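Local structure of putative metal-dependent isothiocyanate hydrolase SaxA (Pectobacterium carotovorum, 6BRM) at residues Q14-K19 and D117-Y122; L86-D91 and R107-E112; L230-L235 and I248-D253. The protein probably hydrolyses isothiocyanates, toxic plant defence compounds, using a two-zinc site in a metallo-beta-lactamase-type fold. All blocks are in the same frame, centred on the assembly; numbering follows the deposited sequence.

The contacts sit around the periphery of a chain built on two mixed sheets. Contact 2 pairs strands 87-89 and 106-108 at one margin of the first sheet; the hairpin of strands 10-15 and 18-22 in contact 1 belongs there too, strand 120-124 to the second. Contact 3 packs helix 232-241 on strand 248-249 at that second sheet's edge. In sequence contact 2 falls between the segments of contact 1, and contact 3 follows. The centres of contacts 1 and 2 are about 14 Å apart, and I121 touches L109; the centre of contact 3 is about 27 and 30 Å from theirs. Contacts 2 and 3, each within a beta-alpha-beta unit, lie on opposite sides of the chain's centre.

Contact 1 of 3, residues Q14-K19 and D117-Y122; sequences QYAGKK and DGLTIY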
loop_
_atom_site.group_PDB
_atom_site.type_symbol
_atom_site.label_atom_id
_atom_site.label_comp_id
_atom_site.label_asym_id
_atom_site.label_seq_id
_atom_site.Cartn_x
_atom_site.Cartn_y
_atom_site.Cartn_z
ATOM N N GLN B 14 6.614 18.141 -20.931
ATOM C CA GLN B 14 6.303 19.570 -20.944
ATOM C C GLN B 14 4.868 19.767 -20.446
ATOM O O GLN B 14 3.911 19.453 -21.156
ATOM C CB GLN B 14 6.505 20.171 -22.338
ATOM C CG GLN B 14 6.401 21.696 -22.357
ATOM C CD GLN B 14 7.271 22.376 -23.407
ATOM O OE1 GLN B 14 8.358 21.902 -23.749
ATOM N NE2 GLN B 14 6.801 23.514 -23.904
ATOM N N TYR B 15 4.735 20.270 -19.216
ATOM C CA TYR B 15 3.446 20.360 -18.518
ATOM C C TYR B 15 3.287 21.734 -17.859
ATOM O O TYR B 15 4.104 22.121 -17.016
ATOM C CB TYR B 15 3.362 19.251 -17.458
ATOM C CG TYR B 15 1.971 19.000 -16.902
ATOM C CD1 TYR B 15 1.411 19.852 -15.949
ATOM C CD2 TYR B 15 1.224 17.895 -17.308
ATOM C CE1 TYR B 15 0.145 19.621 -15.434
ATOM C CE2 TYR B 15 -0.046 17.659 -16.797
ATOM C CZ TYR B 15 -0.578 18.527 -15.857
ATOM O OH TYR B 15 -1.833 18.310 -15.343
ATOM N N ALA B 16 2.238 22.459 -18.258
ATOM C CA ALA B 16 1.887 23.771 -17.692
ATOM C C ALA B 16 3.002 24.815 -17.838
ATOM O O ALA B 16 3.300 25.570 -16.905
ATOM C CB ALA B 16 1.454 23.625 -16.234
ATOM N N GLY B 17 3.601 24.852 -19.026
ATOM C CA GLY B 17 4.696 25.768 -19.329
ATOM C C GLY B 17 6.017 25.455 -18.650
ATOM O O GLY B 17 6.875 26.329 -18.572
ATOM N N LYS B 18 6.185 24.217 -18.174
ATOM C CA LYS B 18 7.406 23.769 -17.483
ATOM C C LYS B 18 7.824 22.417 -18.043
ATOM O O LYS B 18 6.964 21.606 -18.383
ATOM C CB LYS B 18 7.170 23.627 -15.975
ATOM C CG LYS B 18 6.660 24.878 -15.276
ATOM C CD LYS B 18 7.677 26.014 -15.299
ATOM C CE LYS B 18 7.191 27.237 -14.529
ATOM N NZ LYS B 18 5.809 27.665 -14.895
ATOM N N LYS B 19 9.135 22.183 -18.131
ATOM C CA LYS B 19 9.691 20.911 -18.610
ATOM C C LYS B 19 10.341 20.131 -17.467
ATOM O O LYS B 19 11.059 20.706 -16.648
ATOM C CB LYS B 19 10.738 21.161 -19.692
ATOM C CG LYS B 19 10.177 21.683 -21.003
ATOM C CD LYS B 19 11.227 21.654 -22.107
ATOM C CE LYS B 19 11.411 20.254 -22.682
ATOM N NZ LYS B 19 12.463 20.197 -23.734
ATOM N N ASP B 117 1.682 28.796 -8.871
ATOM C CA ASP B 117 1.322 28.761 -10.298
ATOM C C ASP B 117 -0.013 28.066 -10.613
ATOM O O ASP B 117 -0.684 28.427 -11.581
ATOM C CB ASP B 117 2.457 28.057 -11.068
ATOM C CG ASP B 117 2.124 27.812 -12.527
ATOM O OD1 ASP B 117 1.809 28.799 -13.226
ATOM O OD2 ASP B 117 2.171 26.635 -12.962
ATOM N N GLY B 118 -0.378 27.066 -9.810
ATOM C CA GLY B 118 -1.575 26.244 -10.039
ATOM C C GLY B 118 -1.238 24.782 -10.279
ATOM O O GLY B 118 -2.131 23.936 -10.292
ATOM N N LEU B 119 0.046 24.481 -10.486
ATOM C CA LEU B 119 0.509 23.108 -10.671
ATOM C C LEU B 119 0.538 22.385 -9.333
ATOM O O LEU B 119 1.091 22.897 -8.358
ATOM C CB LEU B 119 1.914 23.095 -11.289
ATOM C CG LEU B 119 2.498 21.738 -11.688
ATOM C CD1 LEU B 119 1.715 21.138 -12.843
ATOM C CD2 LEU B 119 3.963 21.880 -12.058
ATOM N N THR B 120 -0.048 21.193 -9.307
ATOM C CA THR B 120 -0.030 20.321 -8.142
ATOM C C THR B 120 0.626 19.007 -8.551
ATOM O O THR B 120 0.298 18.461 -9.608
ATOM C CB THR B 120 -1.460 20.040 -7.637
ATOM O OG1 THR B 120 -2.169 21.277 -7.494
ATOM C CG2 THR B 120 -1.437 19.323 -6.299
ATOM N N ILE B 121 1.545 18.510 -7.718
ATOM C CA ILE B 121 2.210 17.223 -7.940
ATOM C C ILE B 121 1.975 16.334 -6.724
ATOM O O ILE B 121 2.454 16.640 -5.634
ATOM C CB ILE B 121 3.728 17.400 -8.182
ATOM C CG1 ILE B 121 3.970 18.113 -9.518
ATOM C CG2 ILE B 121 4.447 16.050 -8.179
ATOM C CD1 ILE B 121 5.396 18.581 -9.721
ATOM N N TYR B 122 1.246 15.238 -6.918
ATOM C CA TYR B 122 0.981 14.275 -5.848
ATOM C C TYR B 122 1.924 13.077 -5.966
ATOM O O TYR B 122 2.055 12.500 -7.049
ATOM C CB TYR B 122 -0.460 13.771 -5.911
ATOM C CG TYR B 122 -1.533 14.834 -5.804
ATOM C CD1 TYR B 122 -2.020 15.238 -4.559
ATOM C CD2 TYR B 122 -2.091 15.410 -6.948
ATOM C CE1 TYR B 122 -3.018 16.200 -4.454
ATOM C CE2 TYR B 122 -3.091 16.369 -6.855
ATOM C CZ TYR B 122 -3.550 16.764 -5.607
ATOM O OH TYR B 122 -4.538 17.715 -5.513
#
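Y15 and L119 carry the apolar part of this contact, their side chains crossing obliquely. One methyl does the touching: CD1 of L119 lies 3.4 Å from CD1 of Y15 and equally near the adjoining CE1, so it meets one flank of the ring at a slant. Both residues have CG anti to the backbone N (chi1 -165° in Y15, -174° in L119), which sets each CG on the side of its backbone that faces the other segment. The far end of the ring is held independently, its OH hydrogen-bonded to the carbonyl of K157. A16 adds its CB, 4.2 Å from the same L119 CD1, so this methyl is met by the ring from one residue and a methyl from the next. Beside this apolar patch the contact turns polar. K18 is bent at chi2, extended at chi3 and bent again at chi4, the torsion that places NZ, which stands 4.2 Å from OD2 of D117, too far for a salt bridge, so the opposite charges would attract at most loosely. No hydrogen bond joins the two segments. The backbone of 14-19 is shaped by its own bonds: Y15 N to K18 O at 2.7 Å and K18 N to Y15 O at 3.2 Å close a two-residue turn, with A16 and G17 both at positive phi, as in a type I' turn. E156 accepts a hydrogen bond from A16 N. L119 in turn lies in the connection between strands 112-114 and 120-124. The arrangement is that of two beta-hairpin turns, one from each sheet, meeting where the strands turn back, at one end of the beta sandwich characteristic of the metallo-beta-lactamase fold.

Contact 2 of 3, residues L86-D91 and R107-E112; sequences LIYTQD and RVLKDE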
loop_
_atom_site.group_PDB
_atom_site.type_symbol
_atom_site.label_atom_id
_atom_site.label_comp_id
_atom_site.label_asym_id
_atom_site.label_seq_id
_atom_site.Cartn_x
_atom_site.Cartn_y
_atom_site.Cartn_z
ATOM N N LEU B 86 17.942 21.381 -10.242
ATOM C CA LEU B 86 16.930 21.108 -9.223
ATOM C C LEU B 86 16.436 19.657 -9.335
ATOM O O LEU B 86 15.772 19.301 -10.313
ATOM C CB LEU B 86 15.752 22.083 -9.367
ATOM C CG LEU B 86 14.556 21.936 -8.414
ATOM C CD1 LEU B 86 14.975 21.968 -6.950
ATOM C CD2 LEU B 86 13.537 23.028 -8.698
ATOM N N ILE B 87 16.754 18.834 -8.334
ATOM C CA ILE B 87 16.335 17.431 -8.309
ATOM C C ILE B 87 15.205 17.236 -7.298
ATOM O O ILE B 87 15.338 17.617 -6.136
ATOM C CB ILE B 87 17.491 16.476 -7.921
ATOM C CG1 ILE B 87 18.807 16.841 -8.631
ATOM C CG2 ILE B 87 17.108 15.030 -8.219
ATOM C CD1 ILE B 87 18.751 16.809 -10.145
ATOM N N TYR B 88 14.111 16.628 -7.754
ATOM C CA TYR B 88 12.980 16.257 -6.905
ATOM C C TYR B 88 13.069 14.764 -6.573
ATOM O O TYR B 88 12.990 13.928 -7.477
ATOM C CB TYR B 88 11.653 16.552 -7.621
ATOM C CG TYR B 88 11.189 18.000 -7.542
ATOM C CD1 TYR B 88 10.836 18.576 -6.319
ATOM C CD2 TYR B 88 11.080 18.789 -8.691
ATOM C CE1 TYR B 88 10.404 19.891 -6.238
ATOM C CE2 TYR B 88 10.646 20.109 -8.620
ATOM C CZ TYR B 88 10.309 20.654 -7.390
ATOM O OH TYR B 88 9.881 21.957 -7.306
ATOM N N THR B 89 13.229 14.434 -5.288
ATOM C CA THR B 89 13.319 13.038 -4.838
ATOM C C THR B 89 12.072 12.569 -4.090
ATOM O O THR B 89 11.248 13.367 -3.646
ATOM C CB THR B 89 14.542 12.802 -3.935
ATOM O OG1 THR B 89 14.408 13.554 -2.722
ATOM C CG2 THR B 89 15.825 13.201 -4.653
ATOM N N GLN B 90 11.977 11.252 -3.957
ATOM C CA GLN B 90 10.850 10.553 -3.332
ATOM C C GLN B 90 10.806 10.720 -1.809
ATOM O O GLN B 90 9.731 10.925 -1.242
ATOM C CB GLN B 90 10.951 9.064 -3.692
ATOM C CG GLN B 90 10.021 8.105 -2.962
ATOM C CD GLN B 90 10.299 6.651 -3.312
ATOM O OE1 GLN B 90 9.379 5.839 -3.377
ATOM N NE2 GLN B 90 11.567 6.318 -3.538
ATOM N N ASP B 91 11.964 10.597 -1.158
ATOM C CA ASP B 91 12.052 10.643 0.311
ATOM C C ASP B 91 13.446 11.075 0.791
ATOM O O ASP B 91 14.325 11.357 -0.031
ATOM C CB ASP B 91 11.620 9.289 0.915
ATOM C CG ASP B 91 12.459 8.103 0.423
ATOM O OD1 ASP B 91 13.578 8.299 -0.106
ATOM O OD2 ASP B 91 11.988 6.954 0.577
ATOM N N ARG B 107 15.263 18.627 -3.499
ATOM C CA ARG B 107 13.996 18.757 -2.776
ATOM C C ARG B 107 13.329 17.391 -2.656
ATOM O O ARG B 107 13.459 16.549 -3.545
ATOM C CB ARG B 107 13.050 19.714 -3.505
ATOM C CG ARG B 107 13.376 21.189 -3.340
ATOM C CD ARG B 107 12.244 22.041 -3.894
ATOM N NE ARG B 107 12.556 23.471 -3.910
ATOM C CZ ARG B 107 11.723 24.429 -4.324
ATOM N NH1 ARG B 107 12.112 25.703 -4.294
ATOM N NH2 ARG B 107 10.500 24.129 -4.766
ATOM N N VAL B 108 12.612 17.188 -1.552
ATOM C CA VAL B 108 11.882 15.950 -1.294
ATOM C C VAL B 108 10.411 16.203 -1.592
ATOM O O VAL B 108 9.837 17.169 -1.094
ATOM C CB VAL B 108 12.025 15.500 0.178
ATOM C CG1 VAL B 108 11.294 14.180 0.417
ATOM C CG2 VAL B 108 13.496 15.387 0.561
ATOM N N LEU B 109 9.813 15.339 -2.411
ATOM C CA LEU B 109 8.385 15.418 -2.704
ATOM C C LEU B 109 7.591 15.023 -1.469
ATOM O O LEU B 109 7.779 13.935 -0.925
ATOM C CB LEU B 109 7.985 14.509 -3.884
ATOM C CG LEU B 109 7.729 15.133 -5.263
ATOM C CD1 LEU B 109 8.726 16.228 -5.589
ATOM C CD2 LEU B 109 7.738 14.057 -6.343
ATOM N N LYS B 110 6.710 15.918 -1.029
ATOM C CA LYS B 110 5.702 15.578 -0.033
ATOM C C LYS B 110 4.593 14.809 -0.735
ATOM O O LYS B 110 4.595 14.683 -1.963
ATOM C CB LYS B 110 5.154 16.836 0.636
ATOM C CG LYS B 110 6.209 17.617 1.405
ATOM C CD LYS B 110 5.636 18.872 2.038
ATOM C CE LYS B 110 6.741 19.745 2.614
ATOM N NZ LYS B 110 7.540 19.051 3.664
ATOM N N ASP B 111 3.652 14.290 0.048
ATOM C CA ASP B 111 2.491 13.583 -0.502
ATOM C C ASP B 111 1.647 14.482 -1.405
ATOM O O ASP B 111 1.062 14.004 -2.375
ATOM C CB ASP B 111 1.632 12.997 0.621
ATOM C CG ASP B 111 2.331 11.870 1.356
ATOM O OD1 ASP B 111 3.544 11.997 1.632
ATOM O OD2 ASP B 111 1.673 10.849 1.654
ATOM N N GLU B 112 1.587 15.773 -1.072
ATOM C CA GLU B 112 0.955 16.796 -1.909
ATOM C C GLU B 112 1.913 17.969 -2.065
ATOM O O GLU B 112 2.516 18.398 -1.085
ATOM C CB GLU B 112 -0.349 17.274 -1.272
ATOM C CG GLU B 112 -1.298 16.145 -0.890
ATOM C CD GLU B 112 -2.722 16.612 -0.652
ATOM O OE1 GLU B 112 -3.650 15.820 -0.912
ATOM O OE2 GLU B 112 -2.919 17.770 -0.212
#
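T89 and R107 anchor a parallel strand pairing in which Y88 stands across from R107 and T89 from V108. Three backbone hydrogen bonds form it: R107 N to I87 O (2.8 Å), T89 N to R107 O (2.8 Å) and L109 N to T89 O (2.7 Å). R107 O is gripped twice, because OG1 of T89, placed between its own backbone N and carbonyl carbon (chi1 65°), also donates to it at 3.2 Å, from 43° out of the carbonyl plane. Apolar contacts line the Y88 side of the sheet. R107 runs beside the tyrosine in the same direction, its CD 3.7 Å from Y88 CE1, with ring and guanidinium planes 79° apart; L86 CD1 touches the arginine's CG. L109 crosses Y88 at about a right angle and sets its CD1 against Y88 CD1 and CB. On the T89 side, V108 CG1 rests 3.6 Å from D91 CA. Among polar ends, D91 occupies the N-cap of helix 92-100, its OD1 weakly bonded to D94 N, while Q90 bonds D94, its side chain about 4 Å from that of zinc ligand H67. Strand 87-89, helix 92-100 and strand 106-108 make a beta-alpha-beta crossover: A95 of the helix covers T89 and V108, strand 62-64 pairs with 87-89 on the side away from 106-108, and K123 of strand 120-124 touches L109.

Contact 3 of 3, residues L230-L235 and I248-D253; sequences LTRAEL and ILIPAD
R232 reaches D253 through NH1, which lies 2.7 Å from the aspartate OD1 in a salt bridge. The carboxylate oxygen sits at the edge of the guanidinium, near its plane, but the hydrogen bond within the pair is weak: the N-H...O angle is 119°, and the two flat groups are turned 72° apart. One face of the guanidinium is overlain by the carbonyl O of P251, 3.1 Å above the plane and displaced toward the rim; the angle is poor for a hydrogen bond, and the attraction may be mainly that of charge and dipole. The arginine chain is bent at chi2 and chi3, which turns CD and then NE toward residues 250-253. On the way its CG passes 3.7 Å from CG2 of I250, and the two side chains run antiparallel past one another. The other branch of I250 serves the next helical turn, where its CD1 meets L235 CD2 at 3.8 Å. The same L235 methyl is 4.3 Å from CG2 of I248, so the leucine bears on both isoleucines. Further out, M222 touches R232, L235 and I250 alike, A219 lies against L235 and I250, and R7 of strand 2-7 meets D253. T231 occupies the N-cap position without a side-chain capping bond; E223 instead accepts a hydrogen bond from R232 N, and the R232 side chain is about 8 Å from that of zinc ligand H221. Strand 216-220, helix 232-241 and the parallel outer strand 248-249 form a beta-alpha-beta unit, its helix packed on one face of the second sheet as in the alpha-beta-beta-alpha sandwich of metallo-beta-lactamases.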
loop_
_atom_site.group_PDB
_atom_site.type_symbol
_atom_site.label_atom_id
_atom_site.label_comp_id
_atom_site.label_asym_id
_atom_site.label_seq_id
_atom_site.Cartn_x
_atom_site.Cartn_y
_atom_site.Cartn_z
ATOM N N LEU B 230 8.726 -8.282 -21.533
ATOM C CA LEU B 230 7.592 -7.927 -22.399
ATOM C C LEU B 230 8.110 -7.173 -23.627
ATOM O O LEU B 230 8.927 -6.262 -23.496
ATOM C CB LEU B 230 6.578 -7.068 -21.629
ATOM C CG LEU B 230 5.084 -7.244 -21.930
ATOM C CD1 LEU B 230 4.272 -6.221 -21.145
ATOM C CD2 LEU B 230 4.777 -7.132 -23.413
ATOM N N THR B 231 7.629 -7.556 -24.808
ATOM C CA THR B 231 8.016 -6.935 -26.078
ATOM C C THR B 231 6.906 -6.003 -26.584
ATOM O O THR B 231 5.725 -6.285 -26.390
ATOM C CB THR B 231 8.299 -8.023 -27.142
ATOM O OG1 THR B 231 9.050 -9.091 -26.549
ATOM C CG2 THR B 231 9.092 -7.468 -28.322
ATOM N N ARG B 232 7.304 -4.892 -27.213
ATOM C CA ARG B 232 6.395 -3.986 -27.958
ATOM C C ARG B 232 5.340 -4.746 -28.764
ATOM O O ARG B 232 4.140 -4.482 -28.639
ATOM C CB ARG B 232 7.188 -3.082 -28.930
ATOM C CG ARG B 232 7.116 -1.576 -28.678
ATOM C CD ARG B 232 7.861 -1.107 -27.432
ATOM N NE ARG B 232 8.756 0.027 -27.708
ATOM C CZ ARG B 232 9.200 0.915 -26.811
ATOM N NH1 ARG B 232 10.012 1.896 -27.208
ATOM N NH2 ARG B 232 8.846 0.854 -25.527
ATOM N N ALA B 233 5.813 -5.683 -29.586
ATOM C CA ALA B 233 4.963 -6.498 -30.458
ATOM C C ALA B 233 3.957 -7.367 -29.700
ATOM O O ALA B 233 2.829 -7.539 -30.160
ATOM C CB ALA B 233 5.828 -7.369 -31.363
ATOM N N GLU B 234 4.365 -7.911 -28.553
ATOM C CA GLU B 234 3.482 -8.741 -27.727
ATOM C C GLU B 234 2.335 -7.936 -27.107
ATOM O O GLU B 234 1.202 -8.415 -27.070
ATOM C CB GLU B 234 4.266 -9.454 -26.615
ATOM C CG GLU B 234 3.515 -10.638 -26.007
ATOM C CD GLU B 234 4.054 -11.101 -24.660
ATOM O OE1 GLU B 234 5.189 -10.732 -24.285
ATOM O OE2 GLU B 234 3.327 -11.852 -23.972
ATOM N N LEU B 235 2.636 -6.734 -26.610
ATOM C CA LEU B 235 1.626 -5.873 -25.976
ATOM C C LEU B 235 0.598 -5.344 -26.978
ATOM O O LEU B 235 -0.584 -5.231 -26.646
ATOM C CB LEU B 235 2.283 -4.695 -25.245
ATOM C CG LEU B 235 1.368 -3.808 -24.386
ATOM C CD1 LEU B 235 0.822 -4.573 -23.189
ATOM C CD2 LEU B 235 2.103 -2.558 -23.929
ATOM N N ILE B 248 -4.363 1.770 -26.143
ATOM C CA ILE B 248 -3.024 1.468 -25.617
ATOM C C ILE B 248 -1.962 2.097 -26.526
ATOM O O ILE B 248 -1.646 1.564 -27.593
ATOM C CB ILE B 248 -2.772 -0.061 -25.480
ATOM C CG1 ILE B 248 -3.957 -0.771 -24.802
ATOM C CG2 ILE B 248 -1.478 -0.331 -24.719
ATOM C CD1 ILE B 248 -4.466 -0.117 -23.537
ATOM N N LEU B 249 -1.432 3.243 -26.099
ATOM C CA LEU B 249 -0.309 3.890 -26.780
ATOM C C LEU B 249 0.991 3.175 -26.410
ATOM O O LEU B 249 1.276 2.977 -25.228
ATOM C CB LEU B 249 -0.217 5.380 -26.415
ATOM C CG LEU B 249 -1.018 6.384 -27.257
ATOM C CD1 LEU B 249 -0.349 6.614 -28.606
ATOM C CD2 LEU B 249 -2.464 5.947 -27.441
ATOM N N ILE B 250 1.763 2.779 -27.423
ATOM C CA ILE B 250 3.035 2.081 -27.224
ATOM C C ILE B 250 4.094 2.805 -28.063
ATOM O O ILE B 250 4.413 2.379 -29.176
ATOM C CB ILE B 250 2.953 0.577 -27.602
ATOM C CG1 ILE B 250 1.654 -0.060 -27.090
ATOM C CG2 ILE B 250 4.147 -0.169 -27.021
ATOM C CD1 ILE B 250 1.439 -1.481 -27.564
ATOM N N PRO B 251 4.648 3.909 -27.528
ATOM C CA PRO B 251 5.496 4.781 -28.333
ATOM C C PRO B 251 6.891 4.212 -28.575
ATOM O O PRO B 251 7.415 3.459 -27.745
ATOM C CB PRO B 251 5.599 6.035 -27.467
ATOM C CG PRO B 251 5.597 5.494 -26.079
ATOM C CD PRO B 251 4.659 4.314 -26.109
ATOM N N ALA B 252 7.481 4.597 -29.703
ATOM C CA ALA B 252 8.881 4.295 -29.992
ATOM C C ALA B 252 9.779 5.172 -29.126
ATOM O O ALA B 252 9.315 6.132 -28.505
ATOM C CB ALA B 252 9.180 4.524 -31.467
ATOM N N ASP B 253 11.063 4.831 -29.080
ATOM C CA ASP B 253 12.057 5.668 -28.411
ATOM C C ASP B 253 12.243 6.950 -29.217
ATOM O O ASP B 253 12.615 6.897 -30.390
ATOM C CB ASP B 253 13.387 4.922 -28.266
ATOM C CG ASP B 253 13.343 3.844 -27.193
ATOM O OD1 ASP B 253 12.237 3.406 -26.810
ATOM O OD2 ASP B 253 14.424 3.437 -26.728
#